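Local coordinates for protein TetR family transcriptional regulator (Rhodococcus erythropolis, PDB 4ZA6) that represses transcription as a TetR-family regulator and probably controls qsdA, a gene for degradation of quorum-sensing N-acyl-homoserine lactone signals, at residues Ala14-Leu19 with Ala30-Val35; Glu57-Thr62 with Glu117-Ser122; Lys108-Pro113 with His157-Leu162. All blocks are in the same frame, centred on the assembly; numbering follows the deposited sequence.

Interaction 1: Ala14-Leu19 with Ala30-Val35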
ATOM      1  N   ALA A  14      11.472  13.467  -1.716  1.00 32.23           N
ATOM      2  CA  ALA A  14      11.174  12.663  -0.513  1.00 31.94           C
ATOM      3  C   ALA A  14      11.197  11.148  -0.837  1.00 36.54           C
ATOM      4  O   ALA A  14      11.763  10.379  -0.074  1.00 36.62           O
ATOM      5  CB  ALA A  14       9.836  13.070   0.062  1.00 31.92           C
ATOM      6  N   ALA A  15      10.663  10.751  -2.008  1.00 34.07           N
ATOM      7  CA  ALA A  15      10.658   9.376  -2.518  1.00 34.19           C
ATOM      8  C   ALA A  15      12.086   8.876  -2.765  1.00 39.31           C
ATOM      9  O   ALA A  15      12.368   7.718  -2.455  1.00 39.10           O
ATOM     10  CB  ALA A  15       9.834   9.289  -3.801  1.00 34.77           C
ATOM     11  N   SER A  16      13.002   9.746  -3.258  1.00 36.54           N
ATOM     12  CA  SER A  16      14.404   9.338  -3.465  1.00 38.00           C
ATOM     13  C   SER A  16      15.113   9.035  -2.132  1.00 41.74           C
ATOM     14  O   SER A  16      15.938   8.133  -2.071  1.00 41.23           O
ATOM     15  CB  SER A  16      15.181  10.353  -4.311  1.00 42.75           C
ATOM     16  OG  SER A  16      15.849  11.356  -3.558  1.00 53.44           O
ATOM     17  N   MET A  17      14.770   9.779  -1.070  1.00 37.75           N
ATOM     18  CA  MET A  17      15.307   9.571   0.267  1.00 37.60           C
ATOM     19  C   MET A  17      14.828   8.219   0.802  1.00 40.47           C
ATOM     20  O   MET A  17      15.635   7.477   1.349  1.00 42.14           O
ATOM     21  CB  MET A  17      14.880  10.707   1.207  1.00 39.76           C
ATOM     22  CG  MET A  17      15.555  12.027   0.901  1.00 43.76           C
ATOM     23  SD  MET A  17      14.780  13.427   1.763  1.00 48.08           S
ATOM     24  CE  MET A  17      15.640  13.355   3.306  1.00 45.03           C
ATOM     25  N   TYR A  18      13.537   7.876   0.589  1.00 35.12           N
ATOM     26  CA  TYR A  18      12.951   6.590   1.003  1.00 33.96           C
ATOM     27  C   TYR A  18      13.660   5.440   0.274  1.00 38.16           C
ATOM     28  O   TYR A  18      14.166   4.532   0.927  1.00 35.55           O
ATOM     29  CB  TYR A  18      11.424   6.555   0.775  1.00 33.28           C
ATOM     30  CG  TYR A  18      10.789   5.178   0.923  1.00 32.46           C
ATOM     31  CD1 TYR A  18      10.772   4.523   2.150  1.00 33.37           C
ATOM     32  CD2 TYR A  18      10.178   4.552  -0.160  1.00 33.85           C
ATOM     33  CE1 TYR A  18      10.210   3.252   2.288  1.00 33.06           C
ATOM     34  CE2 TYR A  18       9.619   3.281  -0.041  1.00 35.32           C
ATOM     35  CZ  TYR A  18       9.633   2.635   1.188  1.00 41.30           C
ATOM     36  OH  TYR A  18       9.060   1.394   1.310  1.00 37.45           O
ATOM     37  N   LEU A  19      13.792   5.555  -1.061  1.00 38.15           N
ATOM     38  CA  LEU A  19      14.466   4.588  -1.920  1.00 40.57           C
ATOM     39  C   LEU A  19      15.947   4.436  -1.613  1.00 47.13           C
ATOM     40  O   LEU A  19      16.501   3.358  -1.827  1.00 49.64           O
ATOM     41  CB  LEU A  19      14.273   4.977  -3.376  1.00 41.06           C
ATOM     42  CG  LEU A  19      14.387   3.843  -4.359  1.00 47.52           C
ATOM     43  CD1 LEU A  19      13.219   2.848  -4.217  1.00 46.29           C
ATOM     44  CD2 LEU A  19      14.512   4.362  -5.763  1.00 52.00           C
ATOM     45  N   ALA A  30      13.946  20.357   2.720  1.00 31.47           N
ATOM     46  CA  ALA A  30      13.786  21.788   2.430  1.00 31.67           C
ATOM     47  C   ALA A  30      15.051  22.368   1.776  1.00 38.14           C
ATOM     48  O   ALA A  30      14.956  23.151   0.820  1.00 37.49           O
ATOM     49  CB  ALA A  30      13.459  22.531   3.714  1.00 32.99           C
ATOM     50  N   GLU A  31      16.246  21.958   2.266  1.00 36.03           N
ATOM     51  CA  GLU A  31      17.526  22.421   1.712  1.00 37.41           C
ATOM     52  C   GLU A  31      17.696  21.911   0.277  1.00 38.83           C
ATOM     53  O   GLU A  31      18.051  22.690  -0.589  1.00 37.70           O
ATOM     54  CB  GLU A  31      18.708  21.983   2.618  1.00 40.34           C
ATOM     55  CG  GLU A  31      20.090  22.408   2.136  1.00 51.79           C
ATOM     56  CD  GLU A  31      21.115  22.532   3.247  1.00 87.36           C
ATOM     57  OE1 GLU A  31      21.855  21.555   3.511  1.00 93.46           O
ATOM     58  OE2 GLU A  31      21.177  23.623   3.856  1.00 84.92           O
ATOM     59  N   ARG A  32      17.399  20.618   0.018  1.00 36.75           N
ATOM     60  CA  ARG A  32      17.482  20.036  -1.343  1.00 36.58           C
ATOM     61  C   ARG A  32      16.547  20.742  -2.337  1.00 36.54           C
ATOM     62  O   ARG A  32      16.912  20.940  -3.499  1.00 38.13           O
ATOM     63  CB  ARG A  32      17.184  18.530  -1.324  1.00 34.99           C
ATOM     64  CG  ARG A  32      18.363  17.683  -0.881  1.00 45.01           C
ATOM     65  CD  ARG A  32      17.988  16.229  -0.885  1.00 46.94           C
ATOM     66  NE  ARG A  32      19.050  15.397  -0.328  1.00 58.92           N
ATOM     67  CZ  ARG A  32      19.034  14.070  -0.322  1.00 70.07           C
ATOM     68  NH1 ARG A  32      18.027  13.409  -0.873  1.00 53.73           N
ATOM     69  NH2 ARG A  32      20.042  13.393   0.209  1.00 63.35           N
ATOM     70  N   LEU A  33      15.359  21.138  -1.871  1.00 29.78           N
ATOM     71  CA  LEU A  33      14.377  21.854  -2.686  1.00 28.34           C
ATOM     72  C   LEU A  33      14.687  23.334  -2.876  1.00 32.07           C
ATOM     73  O   LEU A  33      14.130  23.975  -3.776  1.00 29.90           O
ATOM     74  CB  LEU A  33      12.983  21.694  -2.080  1.00 27.68           C
ATOM     75  CG  LEU A  33      12.315  20.333  -2.257  1.00 32.02           C
ATOM     76  CD1 LEU A  33      11.098  20.237  -1.386  1.00 31.61           C
ATOM     77  CD2 LEU A  33      11.910  20.092  -3.710  1.00 34.72           C
ATOM     78  N   GLY A  34      15.552  23.867  -2.022  1.00 29.87           N
ATOM     79  CA  GLY A  34      15.894  25.276  -2.016  1.00 31.62           C
ATOM     80  C   GLY A  34      14.758  26.101  -1.438  1.00 34.90           C
ATOM     81  O   GLY A  34      14.533  27.237  -1.870  1.00 33.42           O
ATOM     82  N   VAL A  35      14.031  25.530  -0.463  1.00 30.44           N
ATOM     83  CA  VAL A  35      12.913  26.231   0.189  1.00 31.93           C
ATOM     84  C   VAL A  35      13.082  26.290   1.716  1.00 38.20           C
ATOM     85  O   VAL A  35      13.794  25.480   2.289  1.00 36.51           O
ATOM     86  CB  VAL A  35      11.505  25.693  -0.197  1.00 34.42           C
ATOM     87  CG1 VAL A  35      11.258  25.806  -1.693  1.00 33.95           C
ATOM     88  CG2 VAL A  35      11.294  24.254   0.289  1.00 34.02           C
TER
HETATM   89  O   HOH W   1      18.282  10.613  -1.820  1.00 46.86           O
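Arg-32 reaches Met-17 and Ser-16 with one guanidinium nitrogen, NH1, and all three side chains set out from CA toward the opposite segment. The direct part of the contact is van der Waals. NH1 of Arg-32 lies 3.3 Å from CG of Met-17, and the same nitrogen is 4.2 Å from the Met-17 sulfur, SD. The methylene meets the guanidinium obliquely, and the two side chains cross at a slant. The Arg-32 chain is extended from CG to NE (chi3 -174°), which carries the charged group the whole way across to helix 4-19. In Met-17 the first torsion (chi1 -71°) sets CG beside the backbone N and opposite the carbonyl carbon, where it meets NH1 of Arg-32.

These segments belong to the first two helices of the N-terminal part of the chain, 4-19 and 26-33. In TetR-family repressors this part forms the DNA-binding domain, and helices 26-33 and 37-44 are consistent with its helix-turn-helix. Helix 26-33 ends in a Schellman motif: Gly-34 has positive phi (74°), and N of Val-35 bonds O of Ala-30 at 2.9 Å while N of Gly-34 bonds O of Glu-31 at 3.1 Å.

The polar part of the contact runs through water. OG of Ser-16 lies near the guanidinium plane at its edge, but its 4.0 Å from NH1 of Arg-32 is too long for a direct bond. One water joins them, accepting from NH1 of Arg-32 at 3.0 Å and standing 3.1 Å from OG of Ser-16. Each end has a further partner: Ser-16 OG bonds Thr-13 O, one turn back in its helix, and Arg-32 NH2 forms a salt bridge with Glu-22, which gives the guanidinium a second anchor.

Interaction 2: Glu57-Thr62 with Glu117-Ser122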
ATOM      1  N   GLU A  57       2.104   6.370  -3.090  1.00 26.36           N
ATOM      2  CA  GLU A  57       2.487   6.351  -4.511  1.00 25.53           C
ATOM      3  C   GLU A  57       3.250   5.047  -4.845  1.00 28.40           C
ATOM      4  O   GLU A  57       3.013   4.469  -5.896  1.00 26.78           O
ATOM      5  CB  GLU A  57       3.311   7.604  -4.892  1.00 26.89           C
ATOM      6  CG  GLU A  57       2.477   8.878  -4.925  1.00 28.26           C
ATOM      7  CD  GLU A  57       3.133  10.100  -5.537  1.00 37.45           C
ATOM      8  OE1 GLU A  57       4.279   9.988  -6.027  1.00 29.94           O
ATOM      9  OE2 GLU A  57       2.504  11.179  -5.510  1.00 33.16           O
ATOM     10  N   ALA A  58       4.154   4.602  -3.952  1.00 25.95           N
ATOM     11  CA  ALA A  58       4.910   3.345  -4.088  1.00 27.11           C
ATOM     12  C   ALA A  58       3.929   2.156  -4.054  1.00 29.23           C
ATOM     13  O   ALA A  58       4.131   1.187  -4.775  1.00 29.00           O
ATOM     14  CB  ALA A  58       5.916   3.209  -2.953  1.00 28.04           C
ATOM     15  N   THR A  59       2.874   2.227  -3.194  1.00 25.45           N
ATOM     16  CA  THR A  59       1.824   1.200  -3.109  1.00 24.13           C
ATOM     17  C   THR A  59       1.099   1.069  -4.480  1.00 27.91           C
ATOM     18  O   THR A  59       0.895  -0.042  -4.967  1.00 27.55           O
ATOM     19  CB  THR A  59       0.832   1.542  -1.987  1.00 28.43           C
ATOM     20  OG1 THR A  59       1.506   1.450  -0.727  1.00 25.46           O
ATOM     21  CG2 THR A  59      -0.396   0.622  -1.983  1.00 29.76           C
ATOM     22  N   GLU A  60       0.718   2.196  -5.085  1.00 24.91           N
ATOM     23  CA  GLU A  60       0.033   2.229  -6.389  1.00 25.82           C
ATOM     24  C   GLU A  60       0.876   1.569  -7.443  1.00 30.42           C
ATOM     25  O   GLU A  60       0.377   0.690  -8.129  1.00 30.71           O
ATOM     26  CB  GLU A  60      -0.343   3.676  -6.774  1.00 27.65           C
ATOM     27  CG  GLU A  60      -0.924   3.826  -8.173  1.00 36.13           C
ATOM     28  CD  GLU A  60      -1.753   5.083  -8.367  1.00 61.05           C
ATOM     29  OE1 GLU A  60      -1.447   6.115  -7.726  1.00 70.33           O
ATOM     30  OE2 GLU A  60      -2.729   5.030  -9.151  1.00 50.97           O
ATOM     31  N   ARG A  61       2.178   1.935  -7.541  1.00 28.33           N
ATOM     32  CA  ARG A  61       3.117   1.310  -8.497  1.00 28.26           C
ATOM     33  C   ARG A  61       3.190  -0.221  -8.320  1.00 31.27           C
ATOM     34  O   ARG A  61       3.169  -0.952  -9.301  1.00 31.77           O
ATOM     35  CB  ARG A  61       4.513   1.933  -8.376  1.00 28.51           C
ATOM     36  CG  ARG A  61       4.578   3.380  -8.909  1.00 27.25           C
ATOM     37  CD  ARG A  61       6.010   3.900  -9.016  1.00 32.97           C
ATOM     38  NE  ARG A  61       6.728   3.909  -7.728  1.00 28.14           N
ATOM     39  CZ  ARG A  61       6.774   4.940  -6.894  1.00 33.42           C
ATOM     40  NH1 ARG A  61       6.128   6.062  -7.180  1.00 32.24           N
ATOM     41  NH2 ARG A  61       7.475   4.861  -5.773  1.00 31.33           N
ATOM     42  N   THR A  62       3.192  -0.701  -7.069  1.00 29.28           N
ATOM     43  CA  THR A  62       3.221  -2.134  -6.729  1.00 28.38           C
ATOM     44  C   THR A  62       1.963  -2.837  -7.242  1.00 33.11           C
ATOM     45  O   THR A  62       2.073  -3.875  -7.909  1.00 32.84           O
ATOM     46  CB  THR A  62       3.454  -2.306  -5.218  1.00 29.51           C
ATOM     47  OG1 THR A  62       4.718  -1.732  -4.933  1.00 27.69           O
ATOM     48  CG2 THR A  62       3.452  -3.777  -4.766  1.00 27.12           C
ATOM     49  N   GLU A 117      -3.961   2.988   3.129  1.00 26.02           N
ATOM     50  CA  GLU A 117      -5.228   2.252   3.055  1.00 23.72           C
ATOM     51  C   GLU A 117      -6.177   2.804   1.992  1.00 28.51           C
ATOM     52  O   GLU A 117      -6.851   2.009   1.359  1.00 26.88           O
ATOM     53  CB  GLU A 117      -5.941   2.136   4.415  1.00 23.92           C
ATOM     54  CG  GLU A 117      -5.308   1.149   5.390  1.00 31.08           C
ATOM     55  CD  GLU A 117      -6.110   0.822   6.642  1.00 38.86           C
ATOM     56  OE1 GLU A 117      -7.007   1.608   7.025  1.00 35.81           O
ATOM     57  OE2 GLU A 117      -5.879  -0.260   7.217  1.00 31.39           O
ATOM     58  N   SER A 118      -6.235   4.143   1.778  1.00 28.13           N
ATOM     59  CA  SER A 118      -7.139   4.740   0.769  1.00 27.74           C
ATOM     60  C   SER A 118      -6.789   4.354  -0.647  1.00 28.21           C
ATOM     61  O   SER A 118      -7.686   4.008  -1.401  1.00 27.25           O
ATOM     62  CB  SER A 118      -7.175   6.266   0.870  1.00 31.75           C
ATOM     63  OG  SER A 118      -7.680   6.656   2.136  1.00 43.85           O
ATOM     64  N   ILE A 119      -5.504   4.436  -1.029  1.00 25.13           N
ATOM     65  CA  ILE A 119      -5.099   4.052  -2.383  1.00 24.88           C
ATOM     66  C   ILE A 119      -5.238   2.532  -2.572  1.00 28.66           C
ATOM     67  O   ILE A 119      -5.729   2.097  -3.613  1.00 29.39           O
ATOM     68  CB  ILE A 119      -3.704   4.620  -2.787  1.00 28.52           C
ATOM     69  CG1 ILE A 119      -3.434   4.483  -4.321  1.00 29.49           C
ATOM     70  CG2 ILE A 119      -2.563   3.993  -1.964  1.00 29.28           C
ATOM     71  CD1 ILE A 119      -4.323   5.292  -5.244  1.00 29.90           C
ATOM     72  N   SER A 120      -4.874   1.733  -1.548  1.00 24.62           N
ATOM     73  CA  SER A 120      -5.009   0.273  -1.608  1.00 24.30           C
ATOM     74  C   SER A 120      -6.498  -0.080  -1.847  1.00 28.49           C
ATOM     75  O   SER A 120      -6.792  -0.822  -2.783  1.00 29.07           O
ATOM     76  CB  SER A 120      -4.496  -0.370  -0.321  1.00 27.76           C
ATOM     77  OG  SER A 120      -3.121  -0.081  -0.121  1.00 32.39           O
ATOM     78  N   ALA A 121      -7.426   0.538  -1.066  1.00 24.94           N
ATOM     79  CA  ALA A 121      -8.892   0.330  -1.168  1.00 24.32           C
ATOM     80  C   ALA A 121      -9.484   0.800  -2.526  1.00 27.76           C
ATOM     81  O   ALA A 121     -10.311   0.097  -3.101  1.00 28.01           O
ATOM     82  CB  ALA A 121      -9.600   1.032  -0.016  1.00 25.80           C
ATOM     83  N   SER A 122      -9.046   1.955  -3.044  1.00 25.45           N
ATOM     84  CA  SER A 122      -9.542   2.469  -4.335  1.00 26.27           C
ATOM     85  C   SER A 122      -9.012   1.663  -5.526  1.00 30.04           C
ATOM     86  O   SER A 122      -9.754   1.448  -6.479  1.00 31.49           O
ATOM     87  CB  SER A 122      -9.255   3.964  -4.484  1.00 30.30           C
ATOM     88  OG  SER A 122      -7.865   4.184  -4.621  1.00 38.63           O
TER
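Thr-59, Glu-60, Ile-119 and Ser-120 form a small helix-to-helix contact near the centre of the chain, where helix 47-69 runs beside helix 115-133. The two short segments point nearly the same way, their axes 9.2 Å apart at closest approach and crossing at -23°. Segment 117-122 lies in the C-terminal region that in TetR-family repressors holds the regulatory domain; helix 47-69 is the long helix leading into that region from the DNA-binding part.

Ile-119 points toward the partner helix and uses both its branches. Its CG2 lies 4.0 Å from CG2 of Thr-59, the two side chains passing in opposite directions. The other branch goes to Glu-60: CG1 of Ile-119 is 4.0 Å from CB of Glu-60, and CD1 of Ile-119 lies 3.9 Å from OE1 of Glu-60. The extended glutamate (CG opposite the backbone N, chi1 174°) crosses the isoleucine at about a right angle.

The same methyl, CG2 of Thr-59, also comes to 3.4 Å from OG of Ser-120. No hydrogen bond spans the segments. The polar ends are engaged elsewhere: Ser-120 OG with Ile-116 O, Thr-59 OG1 with Leu-55 O and with a bound methylpentanediol, probably from the crystallisation liquor, and Glu-60 OE2 in a salt bridge with Arg-64.

With hydroxyls turned to their own helices and the carboxylate tied through OE2 to Arg-64, every contact across has a carbon on at least one side, and no hydrogen bond or salt bridge crosses, which leaves the attraction mainly dispersive.

Interaction 3: Lys108-Pro113 with His157-Leu162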
ATOM      1  N   LYS A 108       1.066   3.323  12.085  1.00 27.69           N
ATOM      2  CA  LYS A 108       0.093   4.406  11.938  1.00 27.77           C
ATOM      3  C   LYS A 108      -0.228   4.694  10.475  1.00 32.10           C
ATOM      4  O   LYS A 108      -1.400   4.745  10.110  1.00 32.44           O
ATOM      5  CB  LYS A 108       0.588   5.667  12.666  1.00 29.01           C
ATOM      6  CG  LYS A 108      -0.364   6.843  12.614  1.00 44.05           C
ATOM      7  CD  LYS A 108       0.031   7.911  13.605  1.00 47.65           C
ATOM      8  CE  LYS A 108      -1.023   8.971  13.677  1.00 65.44           C
ATOM      9  NZ  LYS A 108      -0.852  10.031  12.638  1.00 75.17           N
ATOM     10  N   LEU A 109       0.793   4.895   9.641  1.00 27.82           N
ATOM     11  CA  LEU A 109       0.584   5.184   8.209  1.00 27.40           C
ATOM     12  C   LEU A 109      -0.070   4.038   7.406  1.00 30.68           C
ATOM     13  O   LEU A 109      -0.862   4.289   6.495  1.00 29.14           O
ATOM     14  CB  LEU A 109       1.933   5.573   7.567  1.00 27.58           C
ATOM     15  CG  LEU A 109       2.598   6.838   8.094  1.00 31.19           C
ATOM     16  CD1 LEU A 109       3.913   7.073   7.391  1.00 31.99           C
ATOM     17  CD2 LEU A 109       1.707   8.050   7.923  1.00 32.03           C
ATOM     18  N   ALA A 110       0.260   2.790   7.757  1.00 27.21           N
ATOM     19  CA  ALA A 110      -0.217   1.599   7.053  1.00 26.82           C
ATOM     20  C   ALA A 110      -1.503   0.970   7.560  1.00 27.46           C
ATOM     21  O   ALA A 110      -2.232   0.390   6.765  1.00 26.32           O
ATOM     22  CB  ALA A 110       0.876   0.544   7.037  1.00 27.62           C
ATOM     23  N   MET A 111      -1.723   0.960   8.880  1.00 24.88           N
ATOM     24  CA  MET A 111      -2.852   0.208   9.457  1.00 23.66           C
ATOM     25  C   MET A 111      -3.953   0.999  10.117  1.00 28.57           C
ATOM     26  O   MET A 111      -4.888   0.429  10.664  1.00 29.22           O
ATOM     27  CB  MET A 111      -2.331  -0.929  10.332  1.00 26.25           C
ATOM     28  CG  MET A 111      -1.786  -2.066   9.491  1.00 28.56           C
ATOM     29  SD  MET A 111      -0.836  -3.217  10.451  1.00 31.72           S
ATOM     30  CE  MET A 111       0.762  -2.313  10.629  1.00 29.36           C
ATOM     31  N   MET A 112      -3.855   2.311  10.032  1.00 25.87           N
ATOM     32  CA  MET A 112      -4.854   3.249  10.491  1.00 25.66           C
ATOM     33  C   MET A 112      -5.399   3.860   9.202  1.00 30.25           C
ATOM     34  O   MET A 112      -4.595   4.028   8.269  1.00 30.72           O
ATOM     35  CB  MET A 112      -4.182   4.356  11.329  1.00 27.75           C
ATOM     36  CG  MET A 112      -5.150   5.294  11.978  1.00 30.35           C
ATOM     37  SD  MET A 112      -4.373   6.614  12.892  1.00 33.65           S
ATOM     38  CE  MET A 112      -3.945   7.796  11.540  1.00 29.67           C
ATOM     39  N   PRO A 113      -6.692   4.275   9.101  1.00 26.83           N
ATOM     40  CA  PRO A 113      -7.128   4.954   7.872  1.00 27.07           C
ATOM     41  C   PRO A 113      -6.205   6.133   7.542  1.00 28.20           C
ATOM     42  O   PRO A 113      -5.691   6.792   8.438  1.00 26.01           O
ATOM     43  CB  PRO A 113      -8.543   5.413   8.217  1.00 29.44           C
ATOM     44  CG  PRO A 113      -9.034   4.356   9.156  1.00 31.82           C
ATOM     45  CD  PRO A 113      -7.824   4.127  10.040  1.00 27.62           C
ATOM     46  N   HIS A 157      -2.057  -8.725   8.676  1.00 25.46           N
ATOM     47  CA  HIS A 157      -1.380 -10.003   8.446  1.00 23.96           C
ATOM     48  C   HIS A 157      -0.105  -9.762   7.689  1.00 27.68           C
ATOM     49  O   HIS A 157       0.934 -10.327   8.058  1.00 28.45           O
ATOM     50  CB  HIS A 157      -2.292 -11.012   7.730  1.00 24.05           C
ATOM     51  CG  HIS A 157      -3.389 -11.510   8.608  1.00 27.07           C
ATOM     52  ND1 HIS A 157      -3.137 -12.369   9.650  1.00 29.29           N
ATOM     53  CD2 HIS A 157      -4.703 -11.200   8.609  1.00 27.27           C
ATOM     54  CE1 HIS A 157      -4.301 -12.579  10.235  1.00 27.84           C
ATOM     55  NE2 HIS A 157      -5.273 -11.917   9.632  1.00 26.97           N
ATOM     56  N   LEU A 158      -0.157  -8.919   6.636  1.00 23.39           N
ATOM     57  CA  LEU A 158       1.061  -8.578   5.896  1.00 22.65           C
ATOM     58  C   LEU A 158       2.131  -8.033   6.836  1.00 28.42           C
ATOM     59  O   LEU A 158       3.299  -8.424   6.745  1.00 28.41           O
ATOM     60  CB  LEU A 158       0.744  -7.572   4.786  1.00 21.71           C
ATOM     61  CG  LEU A 158       1.918  -7.035   3.970  1.00 26.28           C
ATOM     62  CD1 LEU A 158       2.793  -8.168   3.392  1.00 26.11           C
ATOM     63  CD2 LEU A 158       1.429  -6.090   2.892  1.00 27.58           C
ATOM     64  N   TYR A 159       1.730  -7.151   7.755  1.00 27.25           N
ATOM     65  CA  TYR A 159       2.645  -6.500   8.685  1.00 27.33           C
ATOM     66  C   TYR A 159       2.669  -7.115  10.076  1.00 32.65           C
ATOM     67  O   TYR A 159       3.098  -6.432  11.004  1.00 32.75           O
ATOM     68  CB  TYR A 159       2.340  -4.980   8.744  1.00 27.79           C
ATOM     69  CG  TYR A 159       2.344  -4.309   7.389  1.00 28.42           C
ATOM     70  CD1 TYR A 159       3.513  -4.213   6.641  1.00 30.99           C
ATOM     71  CD2 TYR A 159       1.175  -3.786   6.844  1.00 27.33           C
ATOM     72  CE1 TYR A 159       3.513  -3.644   5.373  1.00 31.74           C
ATOM     73  CE2 TYR A 159       1.162  -3.220   5.570  1.00 26.88           C
ATOM     74  CZ  TYR A 159       2.338  -3.130   4.851  1.00 33.90           C
ATOM     75  OH  TYR A 159       2.337  -2.566   3.602  1.00 33.95           O
ATOM     76  N   ALA A 160       2.262  -8.407  10.218  1.00 29.12           N
ATOM     77  CA  ALA A 160       2.233  -9.158  11.483  1.00 29.08           C
ATOM     78  C   ALA A 160       3.540  -9.081  12.310  1.00 34.33           C
ATOM     79  O   ALA A 160       3.414  -8.945  13.526  1.00 32.52           O
ATOM     80  CB  ALA A 160       1.829 -10.601  11.246  1.00 29.70           C
ATOM     81  N   PRO A 161       4.783  -9.065  11.725  1.00 32.66           N
ATOM     82  CA  PRO A 161       5.980  -8.921  12.572  1.00 32.75           C
ATOM     83  C   PRO A 161       6.065  -7.611  13.354  1.00 36.33           C
ATOM     84  O   PRO A 161       6.639  -7.606  14.439  1.00 38.05           O
ATOM     85  CB  PRO A 161       7.139  -9.086  11.597  1.00 35.03           C
ATOM     86  CG  PRO A 161       6.558  -9.750  10.403  1.00 38.82           C
ATOM     87  CD  PRO A 161       5.177  -9.212  10.307  1.00 34.20           C
ATOM     88  N   LEU A 162       5.435  -6.526  12.858  1.00 30.19           N
ATOM     89  CA  LEU A 162       5.397  -5.239  13.560  1.00 29.75           C
ATOM     90  C   LEU A 162       4.424  -5.235  14.721  1.00 35.43           C
ATOM     91  O   LEU A 162       4.480  -4.356  15.576  1.00 33.67           O
ATOM     92  CB  LEU A 162       5.051  -4.107  12.587  1.00 28.60           C
ATOM     93  CG  LEU A 162       6.086  -3.873  11.489  1.00 32.97           C
ATOM     94  CD1 LEU A 162       5.573  -2.906  10.471  1.00 32.34           C
ATOM     95  CD2 LEU A 162       7.451  -3.438  12.088  1.00 36.57           C
TER
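The phenol ring of Tyr-159 is the flat group here, and Leu-158, its neighbour in sequence, lies against one face, with CG 3.9 Å above the plane and over the ring centre. Met-111 and Ala-110 approach the ring obliquely, each at a different part of it, while Phe-106 packs against it edge-to-face.

Met-111 works at the root of the tyrosine. Its CE is 3.6 Å from CB of Tyr-159, and its SD is 4.0 Å from the same carbon. The sulfur stands 5.4 Å from the ring centroid and 73° off the ring normal, an oblique Met-aromatic contact. A bend at the last methionine torsion (chi3 -78°) turns CE in against Tyr-159 CB, and the two side chains cross aslant. Farther along the ring, CB of Ala-110 touches CE2 of Tyr-159 at 4.0 Å. No hydrogen bond joins the segments; the contact is apolar, with the thioether sulfur beside the ring.

Both segments are places where helices stop: Met-112 is the first residue to leave helical angles after helix 103-111, and Tyr-159 the first after helix 143-158. The side chain of Tyr-159 also touches Val-89 of helix 74-90 and is about 4 Å from a bound methylpentanediol, which may mark a pocket. The contact thus joins the C-terminal ends of helices 103-111 and 143-158 beside helix 74-90, within the probable regulatory domain.

In the fold
From the N terminus, interaction 1 closes a short loop of ten residues between helices 4-19 and 26-33, and is complete before either of the others begins. Interaction 2 then spans 54 mostly helical residues, joining helix 47-69 to helix 115-133. Interaction 3 opens within that span, at the end of helix 103-111, and closes beyond it after helix 143-158, so the two cross along the chain. They also touch in space: CG of Glu-117 is 3.5 Å from O of Ala-110. Interaction 1, in the probable DNA-binding part, touches neither, although its nearest atoms come within about 5 Å of interaction 2; its centre is 21 Å from that of interaction 2 and 25 Å from that of interaction 3.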